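Local atomic coordinates of ribosome-inactivating protein (Lychnis chalcedonica, PDB entry 2G5X), a protein that belongs to the plant ribosome-inactivating proteins, a family with a mixed beta-sheet followed by a largely helical region. Residues R130-F144 with K159-A171. Numbering follows the deposited sequence.
Sequences REKLSLGVSSLQTAF and KFALISIQMVAEA
In the helical region of the ribosome-inactivating protein fold, L140 acts as a knob fitting a hole lined by F160, I163, S164 and M167. Helix 137-144 runs roughly antiparallel to helix 159-171 (145° between N-to-C directions), the axes coming within 9.0 Å at their closest. With CG anti to the backbone N (chi1 -179°), L140 sends CD1 to within 3.9 Å of I163 CG2, the two side chains passing alongside and pointing opposite ways. S164 OG, over one face of the F160 ring, donates to F160 O, which S164 N reaches from the opposite face of the carbonyl plane; the hydroxyl is thus satisfied within an apolar setting. One turn on, A143 CB lies 3.8 Å from both F160 CA and I163 CD1. Ahead of the helix, L133 CD2 presses on L162 CB at a tight 3.4 Å. At the N-cap, G136 N gives M167 SD a weak hydrogen bond of 3.5 Å. R130 and E170 form a long salt bridge (NH2 to OE2 3.9 Å), guanidinium and carboxylate planes only 6° apart, but R130 NH2 also forms a salt bridge with E200, and E170 OE2 is hydrogen-bonded to Y119. Buried apolar packing thus supplies most of the contact, the charged pair being shared with outside partners.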
loop_
_atom_site.group_PDB
_atom_site.type_symbol
_atom_site.label_atom_id
_atom_site.label_comp_id
_atom_site.label_asym_id
_atom_site.label_seq_id
_atom_site.Cartn_x
_atom_site.Cartn_y
_atom_site.Cartn_z
ATOM N N ARG A 130 3.285 5.191 -13.148
ATOM C CA ARG A 130 3.938 4.709 -11.932
ATOM C C ARG A 130 5.368 5.226 -11.927
ATOM O O ARG A 130 5.906 5.597 -10.886
ATOM C CB ARG A 130 3.993 3.175 -11.910
ATOM C CG ARG A 130 2.668 2.466 -11.722
ATOM C CD ARG A 130 2.781 0.983 -12.090
ATOM N NE ARG A 130 3.637 0.215 -11.185
ATOM C CZ ARG A 130 4.021 -1.040 -11.410
ATOM N NH1 ARG A 130 3.629 -1.667 -12.512
ATOM N NH2 ARG A 130 4.794 -1.674 -10.535
ATOM N N GLU A 131 5.977 5.240 -13.109
ATOM C CA GLU A 131 7.357 5.679 -13.261
ATOM C C GLU A 131 7.643 7.135 -12.907
ATOM O O GLU A 131 8.682 7.424 -12.310
ATOM C CB GLU A 131 7.849 5.403 -14.685
ATOM C CG GLU A 131 8.084 3.931 -14.989
ATOM C CD GLU A 131 6.866 3.243 -15.576
ATOM O OE1 GLU A 131 5.733 3.713 -15.335
ATOM O OE2 GLU A 131 7.047 2.222 -16.274
ATOM N N LYS A 132 6.746 8.053 -13.257
ATOM C CA LYS A 132 7.017 9.452 -12.955
ATOM C C LYS A 132 6.171 10.115 -11.876
ATOM O O LYS A 132 6.294 11.315 -11.645
ATOM C CB LYS A 132 6.990 10.290 -14.239
ATOM C CG LYS A 132 5.657 10.434 -14.935
ATOM C CD LYS A 132 5.889 11.081 -16.300
ATOM C CE LYS A 132 4.604 11.553 -16.950
ATOM N NZ LYS A 132 3.958 12.641 -16.171
ATOM N N LEU A 133 5.324 9.339 -11.210
ATOM C CA LEU A 133 4.502 9.877 -10.131
ATOM C C LEU A 133 5.420 10.372 -9.008
ATOM O O LEU A 133 6.322 9.650 -8.575
ATOM C CB LEU A 133 3.570 8.790 -9.589
ATOM C CG LEU A 133 2.800 9.096 -8.300
ATOM C CD1 LEU A 133 1.859 10.270 -8.508
ATOM C CD2 LEU A 133 2.026 7.857 -7.880
ATOM N N SER A 134 5.200 11.601 -8.548
ATOM C CA SER A 134 6.012 12.166 -7.472
ATOM C C SER A 134 5.703 11.463 -6.148
ATOM O O SER A 134 4.564 11.475 -5.684
ATOM C CB SER A 134 5.737 13.666 -7.345
ATOM O OG SER A 134 6.455 14.407 -8.311
ATOM N N LEU A 135 6.730 10.862 -5.548
ATOM C CA LEU A 135 6.595 10.134 -4.287
ATOM C C LEU A 135 7.318 10.843 -3.142
ATOM O O LEU A 135 8.257 11.603 -3.369
ATOM C CB LEU A 135 7.182 8.728 -4.437
ATOM C CG LEU A 135 6.755 7.905 -5.655
ATOM C CD1 LEU A 135 7.539 6.600 -5.679
ATOM C CD2 LEU A 135 5.257 7.647 -5.616
ATOM N N GLY A 136 6.881 10.578 -1.914
ATOM C CA GLY A 136 7.510 11.187 -0.753
ATOM C C GLY A 136 6.510 11.681 0.275
ATOM O O GLY A 136 5.311 11.731 0.009
ATOM N N VAL A 137 7.003 12.047 1.455
ATOM C CA VAL A 137 6.143 12.535 2.528
ATOM C C VAL A 137 5.249 13.717 2.140
ATOM O O VAL A 137 4.036 13.675 2.355
ATOM C CB VAL A 137 6.987 12.910 3.772
ATOM C CG1 VAL A 137 6.120 13.615 4.815
ATOM C CG2 VAL A 137 7.599 11.645 4.367
ATOM N N SER A 138 5.833 14.767 1.571
ATOM C CA SER A 138 5.046 15.933 1.180
ATOM C C SER A 138 4.013 15.584 0.113
ATOM O O SER A 138 2.876 16.049 0.167
ATOM C CB SER A 138 5.963 17.046 0.671
ATOM O OG SER A 138 6.892 17.416 1.675
ATOM N N SER A 139 4.416 14.756 -0.847
ATOM C CA SER A 139 3.522 14.341 -1.923
ATOM C C SER A 139 2.312 13.604 -1.355
ATOM O O SER A 139 1.170 13.853 -1.755
ATOM C CB SER A 139 4.266 13.431 -2.905
ATOM O OG SER A 139 5.392 14.090 -3.461
ATOM N N LEU A 140 2.564 12.692 -0.422
ATOM C CA LEU A 140 1.485 11.931 0.189
ATOM C C LEU A 140 0.573 12.823 1.037
ATOM O O LEU A 140 -0.649 12.652 1.028
ATOM C CB LEU A 140 2.059 10.788 1.037
ATOM C CG LEU A 140 1.037 9.887 1.733
ATOM C CD1 LEU A 140 0.014 9.368 0.725
ATOM C CD2 LEU A 140 1.766 8.733 2.415
ATOM N N GLN A 141 1.152 13.777 1.761
ATOM C CA GLN A 141 0.337 14.672 2.584
ATOM C C GLN A 141 -0.615 15.486 1.707
ATOM O O GLN A 141 -1.782 15.674 2.050
ATOM C CB GLN A 141 1.221 15.624 3.400
ATOM C CG GLN A 141 2.102 14.936 4.439
ATOM C CD GLN A 141 3.012 15.915 5.163
ATOM O OE1 GLN A 141 3.349 16.969 4.628
ATOM N NE2 GLN A 141 3.428 15.561 6.373
ATOM N N THR A 142 -0.110 15.959 0.572
ATOM C CA THR A 142 -0.919 16.753 -0.348
ATOM C C THR A 142 -2.056 15.925 -0.937
ATOM O O THR A 142 -3.202 16.386 -1.005
ATOM C CB THR A 142 -0.057 17.321 -1.500
ATOM O OG1 THR A 142 0.902 18.245 -0.967
ATOM C CG2 THR A 142 -0.929 18.036 -2.519
ATOM N N ALA A 143 -1.743 14.699 -1.351
ATOM C CA ALA A 143 -2.752 13.819 -1.939
ATOM C C ALA A 143 -3.821 13.471 -0.904
ATOM O O ALA A 143 -5.009 13.397 -1.215
ATOM C CB ALA A 143 -2.091 12.550 -2.474
ATOM N N PHE A 144 -3.380 13.259 0.330
ATOM C CA PHE A 144 -4.265 12.929 1.444
ATOM C C PHE A 144 -5.284 14.060 1.643
ATOM O O PHE A 144 -6.492 13.823 1.732
ATOM C CB PHE A 144 -3.402 12.741 2.702
ATOM C CG PHE A 144 -4.152 12.255 3.922
ATOM C CD1 PHE A 144 -3.760 11.081 4.560
ATOM C CD2 PHE A 144 -5.188 13.001 4.478
ATOM C CE1 PHE A 144 -4.385 10.661 5.738
ATOM C CE2 PHE A 144 -5.820 12.592 5.652
ATOM C CZ PHE A 144 -5.418 11.423 6.286
ATOM N N LYS A 159 -4.593 9.303 -7.515
ATOM C CA LYS A 159 -3.265 9.790 -7.161
ATOM C C LYS A 159 -2.904 9.382 -5.739
ATOM O O LYS A 159 -1.796 8.906 -5.484
ATOM C CB LYS A 159 -3.213 11.311 -7.304
ATOM C CG LYS A 159 -3.223 11.800 -8.736
ATOM C CD LYS A 159 -2.598 13.184 -8.826
ATOM C CE LYS A 159 -1.279 13.255 -8.085
ATOM N NZ LYS A 159 -0.522 14.473 -8.492
ATOM N N PHE A 160 -3.847 9.564 -4.818
ATOM C CA PHE A 160 -3.642 9.199 -3.421
ATOM C C PHE A 160 -3.349 7.700 -3.313
ATOM O O PHE A 160 -2.455 7.280 -2.580
ATOM C CB PHE A 160 -4.892 9.546 -2.599
ATOM C CG PHE A 160 -4.888 8.963 -1.212
ATOM C CD1 PHE A 160 -3.962 9.386 -0.268
ATOM C CD2 PHE A 160 -5.800 7.972 -0.859
ATOM C CE1 PHE A 160 -3.938 8.829 1.011
ATOM C CE2 PHE A 160 -5.783 7.407 0.420
ATOM C CZ PHE A 160 -4.851 7.837 1.354
ATOM N N ALA A 161 -4.107 6.897 -4.051
ATOM C CA ALA A 161 -3.929 5.445 -4.032
ATOM C C ALA A 161 -2.567 5.000 -4.573
ATOM O O ALA A 161 -1.908 4.149 -3.982
ATOM C CB ALA A 161 -5.046 4.777 -4.830
ATOM N N LEU A 162 -2.148 5.572 -5.697
ATOM C CA LEU A 162 -0.867 5.202 -6.292
ATOM C C LEU A 162 0.319 5.550 -5.400
ATOM O O LEU A 162 1.260 4.766 -5.283
ATOM C CB LEU A 162 -0.708 5.871 -7.660
ATOM C CG LEU A 162 -1.519 5.243 -8.793
ATOM C CD1 LEU A 162 -1.469 6.138 -10.021
ATOM C CD2 LEU A 162 -0.966 3.858 -9.110
ATOM N N ILE A 163 0.277 6.719 -4.766
ATOM C CA ILE A 163 1.366 7.116 -3.886
ATOM C C ILE A 163 1.407 6.172 -2.685
ATOM O O ILE A 163 2.481 5.743 -2.254
ATOM C CB ILE A 163 1.199 8.572 -3.395
ATOM C CG1 ILE A 163 1.279 9.537 -4.585
ATOM C CG2 ILE A 163 2.290 8.906 -2.385
ATOM C CD1 ILE A 163 0.952 10.990 -4.227
ATOM N N SER A 164 0.230 5.839 -2.159
ATOM C CA SER A 164 0.135 4.936 -1.015
ATOM C C SER A 164 0.644 3.539 -1.372
ATOM O O SER A 164 1.330 2.900 -0.575
ATOM C CB SER A 164 -1.315 4.848 -0.529
ATOM O OG SER A 164 -1.744 6.082 0.029
ATOM N N ILE A 165 0.307 3.060 -2.565
ATOM C CA ILE A 165 0.753 1.739 -2.995
ATOM C C ILE A 165 2.282 1.676 -3.053
ATOM O O ILE A 165 2.896 0.732 -2.554
ATOM C CB ILE A 165 0.147 1.381 -4.375
ATOM C CG1 ILE A 165 -1.360 1.144 -4.219
ATOM C CG2 ILE A 165 0.829 0.149 -4.957
ATOM C CD1 ILE A 165 -2.112 1.046 -5.535
ATOM N N GLN A 166 2.895 2.696 -3.641
ATOM C CA GLN A 166 4.349 2.750 -3.754
ATOM C C GLN A 166 5.046 2.809 -2.397
ATOM O O GLN A 166 5.942 2.014 -2.114
ATOM C CB GLN A 166 4.765 3.980 -4.568
ATOM C CG GLN A 166 4.380 3.932 -6.033
ATOM C CD GLN A 166 5.387 3.173 -6.870
ATOM O OE1 GLN A 166 5.719 2.026 -6.573
ATOM N NE2 GLN A 166 5.879 3.811 -7.929
ATOM N N MET A 167 4.622 3.753 -1.560
ATOM C CA MET A 167 5.233 3.967 -0.254
ATOM C C MET A 167 4.892 2.965 0.843
ATOM O O MET A 167 5.648 2.822 1.804
ATOM C CB MET A 167 4.914 5.388 0.226
ATOM C CG MET A 167 5.479 6.477 -0.687
ATOM S SD MET A 167 5.060 8.160 -0.179
ATOM C CE MET A 167 6.169 8.389 1.203
ATOM N N VAL A 168 3.770 2.266 0.699
ATOM C CA VAL A 168 3.360 1.290 1.706
ATOM C C VAL A 168 3.506 -0.158 1.231
ATOM O O VAL A 168 4.287 -0.921 1.800
ATOM C CB VAL A 168 1.891 1.540 2.156
ATOM C CG1 VAL A 168 1.501 0.566 3.263
ATOM C CG2 VAL A 168 1.733 2.976 2.648
ATOM N N ALA A 169 2.781 -0.531 0.179
ATOM C CA ALA A 169 2.828 -1.904 -0.323
ATOM C C ALA A 169 4.134 -2.324 -1.001
ATOM O O ALA A 169 4.731 -3.333 -0.627
ATOM C CB ALA A 169 1.650 -2.151 -1.267
ATOM N N GLU A 170 4.582 -1.566 -1.996
ATOM C CA GLU A 170 5.813 -1.923 -2.695
ATOM C C GLU A 170 7.026 -1.850 -1.771
ATOM O O GLU A 170 7.934 -2.683 -1.857
ATOM C CB GLU A 170 6.011 -1.020 -3.916
ATOM C CG GLU A 170 4.850 -1.074 -4.911
ATOM C CD GLU A 170 4.765 -2.382 -5.694
ATOM O OE1 GLU A 170 5.316 -3.409 -5.244
ATOM O OE2 GLU A 170 4.124 -2.381 -6.766
ATOM N N ALA A 171 7.040 -0.859 -0.884
ATOM C CA ALA A 171 8.142 -0.708 0.065
ATOM C C ALA A 171 8.142 -1.888 1.041
ATOM O O ALA A 171 9.198 -2.345 1.478
ATOM C CB ALA A 171 8.009 0.611 0.830
#